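Local coordinates for putative polysaccharide biosynthesis protein with aminopeptidase-like domain (Clostridium acetobutylicum, PDB 3K9T) that probably takes part in the biosynthesis of modified polysaccharides, binds one zinc ion per subunit and is not expected to act as a peptidase, at the interface of chains A and B. Residues are numbered along the deposited sequence; one frame, centred on the assembly and turned at random. Chains: chain A/B, putative peptidase.

Contact 1: the interface of chains A and B. Residues chain A 232, 235, 301, 304; chain B 365-367.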
loop_
_atom_site.group_PDB
_atom_site.type_symbol
_atom_site.label_atom_id
_atom_site.label_comp_id
_atom_site.label_asym_id
_atom_site.label_seq_id
_atom_site.Cartn_x
_atom_site.Cartn_y
_atom_site.Cartn_z
ATOM N N ILE A 232 -13.482 33.204 6.382
ATOM C CA ILE A 232 -14.930 33.037 6.099
ATOM C C ILE A 232 -15.450 34.299 5.400
ATOM O O ILE A 232 -16.097 34.212 4.370
ATOM C CB ILE A 232 -15.753 32.724 7.381
ATOM C CG1 ILE A 232 -15.283 31.397 8.003
ATOM C CG2 ILE A 232 -17.267 32.626 7.054
ATOM C CD1 ILE A 232 -15.889 31.089 9.376
ATOM N N LEU A 235 -14.058 34.336 1.784
ATOM C CA LEU A 235 -14.754 33.337 0.956
ATOM C C LEU A 235 -16.179 33.827 0.628
ATOM O O LEU A 235 -16.654 33.666 -0.494
ATOM C CB LEU A 235 -14.763 31.946 1.629
ATOM C CG LEU A 235 -13.429 31.206 1.621
ATOM C CD1 LEU A 235 -13.392 29.985 2.541
ATOM C CD2 LEU A 235 -13.074 30.814 0.191
ATOM N N GLN A 301 -11.440 26.212 6.829
ATOM C CA GLN A 301 -12.463 26.918 6.051
ATOM C C GLN A 301 -12.292 26.559 4.579
ATOM O O GLN A 301 -13.235 26.171 3.933
ATOM C CB GLN A 301 -12.447 28.418 6.316
ATOM C CG GLN A 301 -12.313 28.795 7.797
ATOM C CD GLN A 301 -13.359 28.173 8.690
ATOM O OE1 GLN A 301 -14.465 27.837 8.237
ATOM N NE2 GLN A 301 -13.030 28.038 9.989
ATOM N N SER A 304 -13.665 23.018 3.906
ATOM C CA SER A 304 -15.092 22.741 4.145
ATOM C C SER A 304 -15.614 22.081 2.899
ATOM O O SER A 304 -15.088 22.319 1.805
ATOM C CB SER A 304 -15.953 24.001 4.234
ATOM O OG SER A 304 -15.243 25.142 4.556
ATOM N N LYS B 365 -20.636 25.363 3.507
ATOM C CA LYS B 365 -19.787 26.505 3.205
ATOM C C LYS B 365 -19.158 27.098 4.473
ATOM O O LYS B 365 -19.753 27.907 5.168
ATOM C CB LYS B 365 -20.529 27.575 2.405
ATOM C CG LYS B 365 -20.908 27.110 1.017
ATOM C CD LYS B 365 -21.420 28.274 0.180
ATOM C CE LYS B 365 -22.275 27.812 -1.017
ATOM N NZ LYS B 365 -23.004 28.972 -1.637
ATOM N N CYS B 366 -17.918 26.685 4.724
ATOM C CA CYS B 366 -17.193 26.989 5.937
ATOM C C CYS B 366 -17.868 26.370 7.140
ATOM O O CYS B 366 -19.002 25.845 7.087
ATOM C CB CYS B 366 -17.014 28.472 6.121
ATOM S SG CYS B 366 -16.225 29.220 4.733
ATOM N N GLU B 367 -17.160 26.405 8.248
ATOM C CA GLU B 367 -17.723 25.792 9.434
ATOM C C GLU B 367 -18.834 26.680 9.968
ATOM O O GLU B 367 -18.903 27.875 9.649
ATOM C CB GLU B 367 -16.648 25.363 10.466
ATOM C CG GLU B 367 -15.689 26.379 10.990
ATOM C CD GLU B 367 -14.477 25.764 11.708
ATOM O OE1 GLU B 367 -14.030 24.634 11.412
ATOM O OE2 GLU B 367 -13.938 26.464 12.575
#
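A loop of chain B, in the permutated winged helix-turn-helix region, packs through B:Cys366 and B:Glu367 against the aminopeptidase-like part of chain A, where it meets helix 229-237, the short helix 299-302 and the loop residue A:Ser304 just beyond it. B:Cys366 hides 42 Å² of its surface. Its SG lies anti to the carbonyl carbon (chi1 -56°), which turns the sulfur toward helix 229-237: SG stands 3.7 Å from the methyl CD1 of A:Leu235, while CB of B:Cys366 packs 3.9 Å from CG1 of A:Ile232. These are apolar contacts and place the thiol against aliphatic branches. The polar contact is made by the next residue's backbone. The amide N of B:Glu367 donates to the side-chain oxygen OE1 of A:Gln301 at 3.1 Å, nearly straight (176° at the hydrogen) and in the carbonyl plane. A bend at chi2 (-55°) folds the glutamine chain and presents its amide to that N-H. The amide plane then stands almost perpendicular to the carboxylate of B:Glu367, with a weak bond from A:Gln301 NE2 to OE2 of B:Glu367 at 3.2 Å. The hydroxyl OG of A:Ser304 is modelled too close to the backbone O of A:Gln301 in its own chain to be trusted, so the weight rests on its CB, 3.7 Å from CA of B:Cys366. The site seats the B loop on chain A, joining subunits of the homotrimer.

Contact 2: the interface of chains A and B. Residues chain A 228, 294, 300-301; chain B 367.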
loop_
_atom_site.group_PDB
_atom_site.type_symbol
_atom_site.label_atom_id
_atom_site.label_comp_id
_atom_site.label_asym_id
_atom_site.label_seq_id
_atom_site.Cartn_x
_atom_site.Cartn_y
_atom_site.Cartn_z
ATOM N N THR A 228 -10.046 32.385 10.934
ATOM C CA THR A 228 -11.401 31.907 10.950
ATOM C C THR A 228 -12.368 32.933 10.406
ATOM O O THR A 228 -12.809 32.781 9.291
ATOM C CB THR A 228 -11.819 31.309 12.351
ATOM O OG1 THR A 228 -10.996 30.182 12.579
ATOM C CG2 THR A 228 -13.272 30.811 12.390
ATOM N N PRO A 294 -9.463 18.551 10.273
ATOM C CA PRO A 294 -10.297 19.751 10.196
ATOM C C PRO A 294 -10.265 20.663 11.468
ATOM O O PRO A 294 -11.295 21.135 11.970
ATOM C CB PRO A 294 -11.680 19.172 9.930
ATOM C CG PRO A 294 -11.671 17.940 10.793
ATOM C CD PRO A 294 -10.254 17.400 10.718
ATOM N N ARG A 300 -9.101 24.626 7.468
ATOM C CA ARG A 300 -10.489 24.206 7.788
ATOM C C ARG A 300 -11.585 24.915 7.025
ATOM O O ARG A 300 -12.589 24.300 6.636
ATOM C CB ARG A 300 -10.823 24.307 9.275
ATOM C CG ARG A 300 -10.181 25.411 10.019
ATOM C CD ARG A 300 -10.010 25.013 11.468
ATOM N NE ARG A 300 -10.967 25.761 12.243
ATOM C CZ ARG A 300 -10.642 26.650 13.172
ATOM N NH1 ARG A 300 -9.373 26.832 13.516
ATOM N NH2 ARG A 300 -11.594 27.337 13.793
ATOM N N GLN A 301 -11.440 26.212 6.829
ATOM C CA GLN A 301 -12.463 26.918 6.051
ATOM C C GLN A 301 -12.292 26.559 4.579
ATOM O O GLN A 301 -13.235 26.171 3.933
ATOM C CB GLN A 301 -12.447 28.418 6.316
ATOM C CG GLN A 301 -12.313 28.795 7.797
ATOM C CD GLN A 301 -13.359 28.173 8.690
ATOM O OE1 GLN A 301 -14.465 27.837 8.237
ATOM N NE2 GLN A 301 -13.030 28.038 9.989
ATOM N N GLU B 367 -17.160 26.405 8.248
ATOM C CA GLU B 367 -17.723 25.792 9.434
ATOM C C GLU B 367 -18.834 26.680 9.968
ATOM O O GLU B 367 -18.903 27.875 9.649
ATOM C CB GLU B 367 -16.648 25.363 10.466
ATOM C CG GLU B 367 -15.689 26.379 10.990
ATOM C CD GLU B 367 -14.477 25.764 11.708
ATOM O OE1 GLU B 367 -14.030 24.634 11.412
ATOM O OE2 GLU B 367 -13.938 26.464 12.575
HETATM O O HOH W 1 -13.252 22.328 10.484
#
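In this UPF0770-family protein, A:Arg300 of the aminopeptidase-like region and B:Glu367 of the permutated winged helix-turn-helix region form a salt bridge. It runs between NH2 of A:Arg300 and OE2 of B:Glu367, 2.8 Å apart. The guanidinium grips side-on: NE also donates to OE2 of B:Glu367, at 3.1 Å, and both bonds end on the same carboxylate oxygen. OE2 lies essentially in the guanidinium plane, so the arginine meets it with its edge. Seen from the acid, both donors come on the syn side, but NE stands 33° out of the carboxylate plane and the two planar groups are tilted 36° against each other. This is therefore not a flat pairing of two nitrogens with two oxygens; NE of A:Arg300 reaches the other oxygen, OE1 of B:Glu367, by a weak bond of 3.4 Å. The arginine chain bends at chi3 (-107°), which swings the NE edge toward the acid, whereas the glutamate runs extended beyond CG. Water 1 bridges the chains, lying 2.6 Å from OE1 of B:Glu367 and 2.7 Å from the backbone carbonyl O of A:Pro294. Burial is uneven, with 72 Å² of B:Glu367 hidden against 18 Å² of A:Arg300. The nearby guanidinium would be expected to favour the charged form of the acid.

Contact 1 and contact 2 have C-alpha centres about 6 Å apart and share A:Gln301 and B:Glu367, so they are neighbouring parts of one docking surface. Helix 299-302 supplies consecutive residues to them, and on chain B the step from B:Cys366 to B:Glu367 passes from apolar packing to an ionic grip. The hydrogen bond on the shared glutamate's N in contact 1 may limit where its carboxylate can lie in contact 2. Unlike regions of identical subunits, the aminopeptidase-like part and the permutated winged helix-turn-helix, meet here without two-fold symmetry, which would be consistent with a cyclic, head-to-tail homotrimer.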